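Local coordinates for Zgc:56074 (Danio rerio, PDB 3E9D), which probably hydrolyses fructose 2,6-bisphosphate to fructose 6-phosphate and phosphate, which would restrain glycolysis, as a histidine phosphatase of the phosphoglycerate mutase family, at residues D84-R90 and R131-F135; I27-L31 and L59-T65; H50-V56 and P175-V181; M1-A5 and L139-F144. Numbering follows the deposited sequence.

From the N terminus, residues 1-5 start strand 2-10 and wait for helix 125-146, whose residues 139-144 close contact 4. Inside that long loop, 27-31 meets 59-65, a short closure (contact 2) beside the phosphate pocket. Strand 53-56 leaves from within it and finds strand 177-182 only much later, so contact 3 crosses both contact 2 and contact 4. Contact 1, joining the loop after strand 81-83 to residues 131-135, falls within the spans of both contact 3 and contact 4. Contacts 1 and 4 share helix 125-146; contacts 3 and 4 meet at neighbouring strands of one sheet, and contact 2 ties loop 27-31 to the start of helix 60-71, which itself packs on strands 53-56 and 177-182.

Contact 1 (D84-R90 and R131-F135); sequences DPLLRER and RFKMF
In this histidine phosphatase fold, the loop that leaves strand 81-83 and carries Glu89, the probable proton donor/acceptor, packs on helix 125-146. Residues 85-87 form a 3-10 turn that opens with an Asx turn: Asp84 (chi1 t) accepts at OD1 from Leu86 N, 2.9 Å. The chain then extends, with psi near 155° at Arg88 and Glu89. Residues 131-135 are regular helix, and the CA atoms of Leu86 and Arg131 lie 5.5 Å apart.

Arg131 dominates the polar half. Its m, t, m side chain reaches along the loop, with NE in a salt bridge to Glu123. Arg131 NH1 donates to Arg88 O at 2.8 Å and, weakly, to Leu86 O at 2.7 Å; Arg131 NH2 donates to Arg88 O at 3.0 Å. Arg88 (chi1 p) folds back so that its guanidinium lies flat on that of Arg131, centres 4.4 Å apart and planes at 24°, while Arg88 NH1 donates to Pro85 O at 2.8 Å. Glu89 points away; its carboxylate accepts from Ala185 N and Phe186 N, beside a bound phosphate.

The apolar half is built from Leu86 and Leu87, both m, t. Leu86 CD1 sits 3.9 Å from Met134 CB. Phe135 (chi1 t) offers its ring face to Leu87, whose CD2 stands 3.6 Å from the ring centroid, only 9° off the normal.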
# COMPACT_ATOMS: atom_id res chain seq x y z
N ASP A 84 11.88 0.25 -3.53
CA ASP A 84 12.23 0.18 -2.12
C ASP A 84 11.96 -1.22 -1.58
O ASP A 84 10.81 -1.61 -1.45
CB ASP A 84 11.50 1.25 -1.29
CG ASP A 84 12.09 1.40 0.14
OD1 ASP A 84 12.77 0.44 0.63
OD2 ASP A 84 11.87 2.46 0.78
N PRO A 85 13.04 -1.97 -1.26
CA PRO A 85 12.89 -3.32 -0.73
C PRO A 85 12.07 -3.38 0.57
O PRO A 85 11.57 -4.45 0.90
CB PRO A 85 14.33 -3.75 -0.46
CG PRO A 85 15.16 -2.89 -1.38
CD PRO A 85 14.46 -1.57 -1.36
N LEU A 86 11.92 -2.26 1.28
CA LEU A 86 11.09 -2.28 2.48
C LEU A 86 9.61 -2.58 2.17
O LEU A 86 8.87 -3.01 3.05
CB LEU A 86 11.22 -0.96 3.28
CG LEU A 86 12.53 -0.66 4.02
CD1 LEU A 86 12.59 0.84 4.47
CD2 LEU A 86 12.68 -1.59 5.24
N LEU A 87 9.21 -2.38 0.92
CA LEU A 87 7.83 -2.71 0.49
C LEU A 87 7.58 -4.16 0.05
O LEU A 87 6.47 -4.47 -0.42
CB LEU A 87 7.39 -1.77 -0.65
CG LEU A 87 7.42 -0.27 -0.36
CD1 LEU A 87 7.00 0.52 -1.61
CD2 LEU A 87 6.48 0.06 0.83
N ARG A 88 8.59 -5.03 0.14
CA ARG A 88 8.44 -6.44 -0.26
C ARG A 88 7.42 -7.15 0.60
O ARG A 88 7.16 -6.77 1.75
CB ARG A 88 9.78 -7.20 -0.24
CG ARG A 88 10.39 -7.42 1.17
CD ARG A 88 11.89 -7.85 1.05
NE ARG A 88 12.50 -8.10 2.36
CZ ARG A 88 13.04 -7.17 3.15
NH1 ARG A 88 13.05 -5.88 2.79
NH2 ARG A 88 13.56 -7.53 4.31
N GLU A 89 6.86 -8.21 0.03
CA GLU A 89 5.87 -9.02 0.71
C GLU A 89 6.45 -9.66 1.99
O GLU A 89 7.65 -9.90 2.08
CB GLU A 89 5.38 -10.12 -0.25
CG GLU A 89 4.28 -11.05 0.33
CD GLU A 89 3.05 -10.29 0.85
OE1 GLU A 89 3.21 -9.38 1.69
OE2 GLU A 89 1.91 -10.59 0.41
N ARG A 90 5.58 -9.93 2.96
CA ARG A 90 5.93 -10.75 4.09
C ARG A 90 6.66 -12.03 3.66
O ARG A 90 6.23 -12.73 2.73
CB ARG A 90 4.67 -11.12 4.88
CG ARG A 90 4.94 -11.99 6.08
CD ARG A 90 3.70 -12.07 6.97
NE ARG A 90 4.04 -12.79 8.19
CZ ARG A 90 3.16 -13.17 9.10
NH1 ARG A 90 1.86 -12.90 8.95
NH2 ARG A 90 3.60 -13.83 10.17
N ARG A 131 9.18 -3.01 9.13
CA ARG A 131 9.54 -2.58 7.77
C ARG A 131 8.68 -1.42 7.25
O ARG A 131 9.20 -0.45 6.68
CB ARG A 131 9.48 -3.76 6.78
CG ARG A 131 10.61 -4.77 6.98
CD ARG A 131 10.80 -5.61 5.73
NE ARG A 131 9.80 -6.68 5.53
CZ ARG A 131 8.87 -6.67 4.57
NH1 ARG A 131 8.76 -5.64 3.73
NH2 ARG A 131 8.06 -7.71 4.44
N PHE A 132 7.37 -1.52 7.47
CA PHE A 132 6.46 -0.43 7.10
C PHE A 132 6.77 0.86 7.88
O PHE A 132 6.78 1.94 7.30
CB PHE A 132 4.99 -0.82 7.26
CG PHE A 132 4.03 0.28 6.85
CD1 PHE A 132 4.01 0.73 5.53
CD2 PHE A 132 3.16 0.85 7.77
CE1 PHE A 132 3.13 1.74 5.13
CE2 PHE A 132 2.26 1.85 7.39
CZ PHE A 132 2.24 2.30 6.06
N LYS A 133 7.04 0.72 9.18
CA LYS A 133 7.43 1.88 10.02
C LYS A 133 8.70 2.55 9.48
O LYS A 133 8.79 3.78 9.45
CB LYS A 133 7.66 1.47 11.48
CG LYS A 133 6.39 1.14 12.28
CD LYS A 133 6.77 0.83 13.73
CE LYS A 133 5.73 -0.03 14.43
NZ LYS A 133 6.32 -0.68 15.67
N MET A 134 9.67 1.74 9.06
CA MET A 134 10.90 2.26 8.45
C MET A 134 10.60 2.93 7.11
O MET A 134 11.18 3.98 6.77
CB MET A 134 11.94 1.15 8.27
CG MET A 134 12.47 0.57 9.59
SD MET A 134 13.45 -0.95 9.29
CE MET A 134 14.77 -0.31 8.24
N PHE A 135 9.71 2.31 6.35
CA PHE A 135 9.29 2.90 5.09
C PHE A 135 8.63 4.26 5.31
O PHE A 135 8.92 5.22 4.59
CB PHE A 135 8.33 1.98 4.29
CG PHE A 135 7.74 2.67 3.08
CD1 PHE A 135 8.51 2.87 1.93
CD2 PHE A 135 6.44 3.17 3.10
CE1 PHE A 135 7.98 3.55 0.81
CE2 PHE A 135 5.91 3.84 1.98
CZ PHE A 135 6.71 4.03 0.84

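Contact 2 (I27-L31 and L59-T65); sequences IDTPL and LQRAIQT. With PO4 (phosphate ion), chain C.
Gln64 (chi1 m, chi2 t) lies over Pro30 and Leu31, where the loop 27-31 crosses the start of helix 60-71 at the edge of the phosphate pocket of a histidine phosphatase. The loop has no regular structure; Asp28 centres an inverse gamma turn, and the CA atoms of Pro30 and Arg61 lie 4.9 Å apart. Leu59 holds the N-cap position, and Asp28 OD1 accepts from the helix amide Gln60 N at 2.7 Å. Leu31 (m, t) sends CD2 to 3.6 Å from Thr65 OG1.

Arg61 (p, t, t) runs into the pocket, its side chain about 4 Å from that of His11, the residue phosphorylated in catalysis. Arg61 NE and NH2 each donate at 2.9 Å to O1 of a phosphate ion, probably from the crystallisation liquor; NH2 also serves Gly24 O. Arg10 and His183, the probable transition-state stabiliser, hold the same ion. One water joins Asp28 OD1, Thr29 O, Arg61 N and Arg61 NH1. At the far end Leu31 N donates to Gln64 OE1 at 2.9 Å, and a second water spans Leu31 O (2.8 Å) and Gln64 NE2 (3.1 Å).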
# COMPACT_ATOMS: atom_id res chain seq x y z
N ILE A 27 10.20 -16.23 -4.44
CA ILE A 27 9.80 -16.61 -5.77
C ILE A 27 9.34 -15.36 -6.54
O ILE A 27 8.29 -14.79 -6.26
CB ILE A 27 8.72 -17.71 -5.71
CG1 ILE A 27 9.24 -18.87 -4.84
CG2 ILE A 27 8.44 -18.23 -7.11
CD1 ILE A 27 8.17 -19.83 -4.38
N ASP A 28 10.15 -14.94 -7.52
CA ASP A 28 9.94 -13.64 -8.15
C ASP A 28 9.16 -13.75 -9.47
O ASP A 28 9.62 -13.32 -10.52
CB ASP A 28 11.30 -12.94 -8.34
CG ASP A 28 11.18 -11.42 -8.52
OD1 ASP A 28 10.10 -10.83 -8.31
OD2 ASP A 28 12.20 -10.79 -8.87
N THR A 29 7.97 -14.31 -9.40
CA THR A 29 7.12 -14.55 -10.57
C THR A 29 6.60 -13.26 -11.22
O THR A 29 6.40 -12.24 -10.55
CB THR A 29 5.90 -15.34 -10.16
OG1 THR A 29 5.26 -14.63 -9.09
CG2 THR A 29 6.27 -16.71 -9.65
N PRO A 30 6.36 -13.31 -12.55
CA PRO A 30 5.75 -12.19 -13.25
C PRO A 30 4.21 -12.18 -13.19
O PRO A 30 3.59 -13.16 -12.78
CB PRO A 30 6.23 -12.38 -14.69
CG PRO A 30 6.35 -13.90 -14.84
CD PRO A 30 6.83 -14.37 -13.48
N LEU A 31 3.61 -11.07 -13.62
CA LEU A 31 2.17 -10.99 -13.82
C LEU A 31 1.73 -12.06 -14.81
O LEU A 31 2.46 -12.37 -15.75
CB LEU A 31 1.78 -9.63 -14.40
CG LEU A 31 2.00 -8.36 -13.57
CD1 LEU A 31 1.56 -7.11 -14.37
CD2 LEU A 31 1.25 -8.46 -12.27
N LEU A 59 10.10 -6.44 -6.11
CA LEU A 59 9.61 -7.70 -6.71
C LEU A 59 8.94 -7.46 -8.06
O LEU A 59 8.21 -6.50 -8.22
CB LEU A 59 8.67 -8.45 -5.73
CG LEU A 59 9.34 -8.86 -4.40
CD1 LEU A 59 8.31 -9.35 -3.37
CD2 LEU A 59 10.42 -9.90 -4.66
N GLN A 60 9.24 -8.33 -9.03
CA GLN A 60 8.83 -8.14 -10.43
C GLN A 60 7.32 -7.88 -10.58
O GLN A 60 6.93 -6.97 -11.31
CB GLN A 60 9.26 -9.34 -11.29
CG GLN A 60 8.77 -9.24 -12.72
CD GLN A 60 9.21 -10.39 -13.62
OE1 GLN A 60 9.44 -11.52 -13.17
NE2 GLN A 60 9.32 -10.10 -14.91
N ARG A 61 6.49 -8.67 -9.89
CA ARG A 61 5.03 -8.54 -10.02
C ARG A 61 4.55 -7.12 -9.68
O ARG A 61 3.62 -6.61 -10.30
CB ARG A 61 4.27 -9.60 -9.20
CG ARG A 61 4.57 -9.63 -7.68
CD ARG A 61 4.19 -11.01 -7.11
NE ARG A 61 4.33 -11.11 -5.65
CZ ARG A 61 5.43 -11.54 -5.03
NH1 ARG A 61 6.50 -11.88 -5.73
NH2 ARG A 61 5.46 -11.63 -3.70
N ALA A 62 5.21 -6.50 -8.70
CA ALA A 62 4.89 -5.14 -8.25
C ALA A 62 5.46 -4.08 -9.21
O ALA A 62 4.76 -3.12 -9.62
CB ALA A 62 5.42 -4.92 -6.80
N ILE A 63 6.74 -4.25 -9.58
CA ILE A 63 7.36 -3.38 -10.58
C ILE A 63 6.54 -3.30 -11.89
O ILE A 63 6.31 -2.21 -12.41
CB ILE A 63 8.82 -3.80 -10.90
CG1 ILE A 63 9.67 -3.63 -9.62
CG2 ILE A 63 9.38 -2.96 -12.08
CD1 ILE A 63 10.97 -4.38 -9.64
N GLN A 64 6.13 -4.46 -12.41
CA GLN A 64 5.31 -4.49 -13.64
C GLN A 64 3.98 -3.75 -13.50
O GLN A 64 3.54 -3.07 -14.42
CB GLN A 64 5.02 -5.93 -14.03
CG GLN A 64 6.21 -6.69 -14.53
CD GLN A 64 5.81 -8.11 -14.87
OE1 GLN A 64 5.56 -8.92 -13.99
NE2 GLN A 64 5.73 -8.40 -16.17
N THR A 65 3.34 -3.90 -12.34
CA THR A 65 2.08 -3.24 -12.05
C THR A 65 2.29 -1.73 -12.01
O THR A 65 1.54 -0.97 -12.65
CB THR A 65 1.48 -3.75 -10.73
OG1 THR A 65 1.24 -5.15 -10.85
CG2 THR A 65 0.14 -3.02 -10.39
P PO4 C . 1.31 -11.13 -2.86
O1 PO4 C . 2.73 -10.82 -3.28
O2 PO4 C . 0.46 -9.89 -2.73
O3 PO4 C . 0.64 -12.01 -3.89
O4 PO4 C . 1.32 -11.90 -1.56
O HOH W 1 7.42 -11.07 -8.38
O HOH W 2 4.31 -10.93 -17.19

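Contact 3 (H50-V56 and P175-V181); sequences HFTNVFV and PVHALMV
Backbone pairing comes first. Strands 53-56 and 177-181 run parallel as neighbours in the central sheet, their axes 4.6 Å apart and 15° off parallel. Asn53 pairs with Ala178, Val54 with Leu179, Phe55 with Met180 and Val56 with Val181, at CA-CA distances of 4.6 to 4.8 Å. The bonds alternate as a parallel pair requires: Leu179 N to Asn53 O 2.8 Å, Phe55 N to Leu179 O 2.8 Å, Val181 N to Phe55 O 2.9 Å. Ahead of them, His177 O receives weak bonds from Thr52 N (2.9 Å) and Asn53 N (3.5 Å).

Among side-chain polar links, Thr52 (chi1 p) accepts at OG1 from His177 N, 3.1 Å, and donates to Asn53 OD1, 2.7 Å. His177 NE2 is hydrogen-bonded to Thr7 OG1 of strand 2-10. A water lies 2.7 Å from both His50 O and Pro175 O.

The aromatic contact is T-shaped: the edge of Phe51 (m) meets the face of His177 (t), centroids 5.0 Å apart, planes at 86°. Leu179 CB sits over the Phe51 ring, 4.1 Å from its centroid.

Side chains split between the two faces: Val54, Val56 and Leu179 meet helix 60-71; Phe55, with the polar Asn53, meets helix 125-146, and Ala178 CB is 4.0 Å from Phe55 CE2. Main-chain bonds thus fix the register, and largely apolar side chains fit this strand pair between two helical layers.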
# COMPACT_ATOMS: atom_id res chain seq x y z
N HIS A 50 -2.08 13.15 -10.88
CA HIS A 50 -0.64 13.37 -10.93
C HIS A 50 0.02 12.77 -9.69
O HIS A 50 -0.15 13.26 -8.56
CB HIS A 50 -0.32 14.87 -11.05
CG HIS A 50 1.14 15.18 -11.15
ND1 HIS A 50 1.67 16.38 -10.70
CD2 HIS A 50 2.18 14.46 -11.63
CE1 HIS A 50 2.98 16.38 -10.91
NE2 HIS A 50 3.31 15.23 -11.47
N PHE A 51 0.76 11.69 -9.89
CA PHE A 51 1.60 11.15 -8.84
C PHE A 51 2.95 11.83 -8.90
O PHE A 51 3.69 11.65 -9.85
CB PHE A 51 1.72 9.63 -8.98
CG PHE A 51 0.39 8.92 -8.90
CD1 PHE A 51 -0.34 8.90 -7.71
CD2 PHE A 51 -0.13 8.27 -10.03
CE1 PHE A 51 -1.57 8.24 -7.63
CE2 PHE A 51 -1.37 7.60 -9.97
CZ PHE A 51 -2.09 7.58 -8.77
N THR A 52 3.24 12.66 -7.89
CA THR A 52 4.53 13.36 -7.78
C THR A 52 5.63 12.42 -7.36
O THR A 52 6.81 12.68 -7.58
CB THR A 52 4.44 14.50 -6.73
OG1 THR A 52 3.94 13.98 -5.49
CG2 THR A 52 3.50 15.63 -7.21
N ASN A 53 5.26 11.30 -6.76
CA ASN A 53 6.25 10.36 -6.25
C ASN A 53 5.72 8.96 -6.39
O ASN A 53 4.53 8.74 -6.18
CB ASN A 53 6.51 10.64 -4.77
CG ASN A 53 7.01 12.05 -4.51
OD1 ASN A 53 6.22 12.98 -4.35
ND2 ASN A 53 8.32 12.21 -4.49
N VAL A 54 6.59 8.01 -6.74
CA VAL A 54 6.17 6.63 -6.90
C VAL A 54 7.18 5.67 -6.22
O VAL A 54 8.39 5.74 -6.48
CB VAL A 54 6.00 6.23 -8.38
CG1 VAL A 54 5.61 4.74 -8.49
CG2 VAL A 54 4.98 7.10 -9.09
N PHE A 55 6.66 4.76 -5.40
CA PHE A 55 7.47 3.81 -4.64
C PHE A 55 6.93 2.41 -4.89
O PHE A 55 5.71 2.17 -4.83
CB PHE A 55 7.43 4.14 -3.14
CG PHE A 55 7.78 5.57 -2.85
CD1 PHE A 55 9.11 5.97 -2.84
CD2 PHE A 55 6.79 6.53 -2.67
CE1 PHE A 55 9.45 7.31 -2.62
CE2 PHE A 55 7.12 7.88 -2.45
CZ PHE A 55 8.45 8.27 -2.42
N VAL A 56 7.83 1.48 -5.18
CA VAL A 56 7.42 0.12 -5.50
C VAL A 56 8.35 -0.85 -4.81
O VAL A 56 9.54 -0.55 -4.63
CB VAL A 56 7.53 -0.15 -7.03
CG1 VAL A 56 6.75 -1.40 -7.41
CG2 VAL A 56 6.99 1.05 -7.83
N PRO A 175 -2.33 18.39 -4.05
CA PRO A 175 -1.46 18.22 -5.22
C PRO A 175 -0.28 17.27 -4.98
O PRO A 175 0.17 16.62 -5.93
CB PRO A 175 -0.96 19.65 -5.51
CG PRO A 175 -1.15 20.42 -4.23
CD PRO A 175 -2.35 19.79 -3.56
N VAL A 176 0.22 17.18 -3.75
CA VAL A 176 1.32 16.26 -3.46
C VAL A 176 0.76 14.85 -3.23
O VAL A 176 -0.08 14.64 -2.36
CB VAL A 176 2.20 16.75 -2.27
CG1 VAL A 176 3.34 15.77 -2.02
CG2 VAL A 176 2.78 18.14 -2.57
N HIS A 177 1.20 13.89 -4.03
CA HIS A 177 0.49 12.61 -4.10
C HIS A 177 1.44 11.49 -4.47
O HIS A 177 1.97 11.45 -5.59
CB HIS A 177 -0.64 12.69 -5.14
CG HIS A 177 -1.67 11.60 -5.01
ND1 HIS A 177 -2.99 11.80 -5.32
CD2 HIS A 177 -1.58 10.31 -4.60
CE1 HIS A 177 -3.68 10.69 -5.11
NE2 HIS A 177 -2.84 9.77 -4.66
N ALA A 178 1.67 10.59 -3.51
CA ALA A 178 2.55 9.45 -3.70
C ALA A 178 1.76 8.20 -4.08
O ALA A 178 0.66 7.99 -3.58
CB ALA A 178 3.37 9.19 -2.43
N LEU A 179 2.35 7.39 -4.96
CA LEU A 179 1.81 6.06 -5.29
C LEU A 179 2.71 5.01 -4.68
O LEU A 179 3.93 5.12 -4.75
CB LEU A 179 1.75 5.87 -6.81
CG LEU A 179 1.33 4.50 -7.37
CD1 LEU A 179 -0.13 4.22 -6.98
CD2 LEU A 179 1.50 4.49 -8.91
N MET A 180 2.11 4.00 -4.06
CA MET A 180 2.87 2.92 -3.43
C MET A 180 2.31 1.64 -4.03
O MET A 180 1.11 1.42 -3.99
CB MET A 180 2.70 2.97 -1.90
CG MET A 180 3.23 1.74 -1.12
SD MET A 180 2.77 1.81 0.66
CE MET A 180 2.52 0.06 0.95
N VAL A 181 3.18 0.79 -4.58
CA VAL A 181 2.73 -0.49 -5.16
C VAL A 181 3.42 -1.62 -4.41
O VAL A 181 4.65 -1.66 -4.34
CB VAL A 181 2.94 -0.56 -6.71
CG1 VAL A 181 2.39 -1.88 -7.28
CG2 VAL A 181 2.22 0.62 -7.38
O HOH W 3 -1.52 15.37 -7.56
O HOH W 4 0.68 17.82 -8.49

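Contact 4 (M1-A5 and L139-F144); sequences MLTFA and LFQRMF
This is a helix-on-sheet contact of the alpha/beta fold: the start of strand 2-10 lies under helix 125-146, the axes of strand 2-5 and helix 139-144 being 10.1 Å apart and at 111°, so the helix crosses steeply. The interface is apolar.

Met1 comes first, its chi1 p side chain reaching toward the helix. Met1 SD stands 3.5 Å from Phe144 CZ and 4.6 Å from the centroid of that ring, a Met-aromatic contact made at the ring edge. With Leu2 it faces Ile227 of strand 220-230 in a classic beta bulge. Leu2 (t, p) then points at the helix; its CD2 rests 3.7 Å from Met143 O and 3.9 Å from Met143 CB, with the CA atoms of Leu2 and Phe144 6.9 Å apart. Thr3, turned from the helix by the alternation of the extended chain, pairs its OG1 with Thr226 OG1.

Phe4 (chi1 p, chi2 90°) faces the helix again and fits among three residues. Its CE1 is 4.0 Å from Leu139 CD2, and its CZ is 4.0 Å from Phe140 CD1, which lies near the plane of the Phe4 ring. Met143 (m, m) lies over the face, and its side chain continues to Phe55 of strand 53-56. Met143 CG hovers 4.1 Å from the Phe4 centroid, 6° off the ring normal, in a CH-pi contact.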
# COMPACT_ATOMS: atom_id res chain seq x y z
N MET A 1 2.65 20.71 8.58
CA MET A 1 3.17 21.64 7.54
C MET A 1 3.16 21.09 6.10
O MET A 1 3.05 21.87 5.16
CB MET A 1 4.54 22.19 7.91
CG MET A 1 5.60 21.17 8.23
SD MET A 1 7.14 22.04 8.69
CE MET A 1 7.04 22.03 10.46
N LEU A 2 3.26 19.78 5.93
CA LEU A 2 3.03 19.17 4.62
C LEU A 2 1.86 18.21 4.64
O LEU A 2 1.77 17.34 5.52
CB LEU A 2 4.28 18.46 4.08
CG LEU A 2 4.10 17.76 2.71
CD1 LEU A 2 3.90 18.78 1.58
CD2 LEU A 2 5.28 16.84 2.42
N THR A 3 0.95 18.37 3.69
CA THR A 3 -0.16 17.45 3.50
C THR A 3 0.05 16.75 2.17
O THR A 3 0.29 17.41 1.16
CB THR A 3 -1.51 18.18 3.46
OG1 THR A 3 -1.77 18.75 4.74
CG2 THR A 3 -2.67 17.21 3.09
N PHE A 4 -0.04 15.42 2.17
CA PHE A 4 0.09 14.66 0.93
C PHE A 4 -0.81 13.42 0.95
O PHE A 4 -1.13 12.89 2.02
CB PHE A 4 1.56 14.28 0.65
CG PHE A 4 2.15 13.25 1.59
CD1 PHE A 4 2.06 11.89 1.29
CD2 PHE A 4 2.81 13.65 2.76
CE1 PHE A 4 2.58 10.93 2.16
CE2 PHE A 4 3.36 12.70 3.64
CZ PHE A 4 3.25 11.33 3.33
N ALA A 5 -1.25 13.02 -0.24
CA ALA A 5 -2.06 11.83 -0.43
C ALA A 5 -1.14 10.64 -0.69
O ALA A 5 -0.07 10.78 -1.32
CB ALA A 5 -3.01 12.01 -1.61
N LEU A 139 9.72 7.71 3.78
CA LEU A 139 8.70 8.41 2.99
C LEU A 139 8.52 9.86 3.44
O LEU A 139 8.56 10.78 2.62
CB LEU A 139 7.36 7.68 3.07
CG LEU A 139 6.16 8.37 2.40
CD1 LEU A 139 6.38 8.38 0.88
CD2 LEU A 139 4.84 7.69 2.78
N PHE A 140 8.29 10.07 4.74
CA PHE A 140 8.09 11.42 5.27
C PHE A 140 9.29 12.31 4.95
O PHE A 140 9.13 13.47 4.53
CB PHE A 140 7.86 11.43 6.79
CG PHE A 140 6.59 10.74 7.26
CD1 PHE A 140 5.60 10.34 6.36
CD2 PHE A 140 6.39 10.51 8.62
CE1 PHE A 140 4.44 9.71 6.81
CE2 PHE A 140 5.22 9.88 9.08
CZ PHE A 140 4.25 9.47 8.18
N GLN A 141 10.49 11.79 5.18
CA GLN A 141 11.71 12.58 4.99
C GLN A 141 11.87 12.97 3.52
O GLN A 141 12.14 14.13 3.21
CB GLN A 141 12.94 11.82 5.51
CG GLN A 141 14.28 12.55 5.28
CD GLN A 141 14.37 13.90 6.01
OE1 GLN A 141 13.88 14.05 7.14
NE2 GLN A 141 14.99 14.89 5.37
N ARG A 142 11.64 12.01 2.62
CA ARG A 142 11.72 12.27 1.18
C ARG A 142 10.64 13.25 0.69
O ARG A 142 10.94 14.11 -0.13
CB ARG A 142 11.66 10.96 0.38
CG ARG A 142 11.88 11.17 -1.15
CD ARG A 142 11.62 9.90 -1.94
NE ARG A 142 12.60 8.86 -1.62
CZ ARG A 142 13.75 8.69 -2.26
NH1 ARG A 142 14.08 9.47 -3.28
NH2 ARG A 142 14.58 7.72 -1.89
N MET A 143 9.40 13.10 1.16
CA MET A 143 8.32 14.01 0.75
C MET A 143 8.61 15.43 1.25
O MET A 143 8.41 16.41 0.53
CB MET A 143 6.94 13.55 1.27
CG MET A 143 6.41 12.20 0.70
SD MET A 143 6.35 12.11 -1.13
CE MET A 143 7.87 11.25 -1.41
N PHE A 144 9.09 15.52 2.49
CA PHE A 144 9.38 16.81 3.08
C PHE A 144 10.52 17.52 2.35
O PHE A 144 10.41 18.69 2.05
CB PHE A 144 9.71 16.66 4.56
CG PHE A 144 9.61 17.94 5.34
CD1 PHE A 144 8.39 18.37 5.83
CD2 PHE A 144 10.74 18.71 5.57
CE1 PHE A 144 8.29 19.55 6.55
CE2 PHE A 144 10.66 19.89 6.28
CZ PHE A 144 9.44 20.31 6.78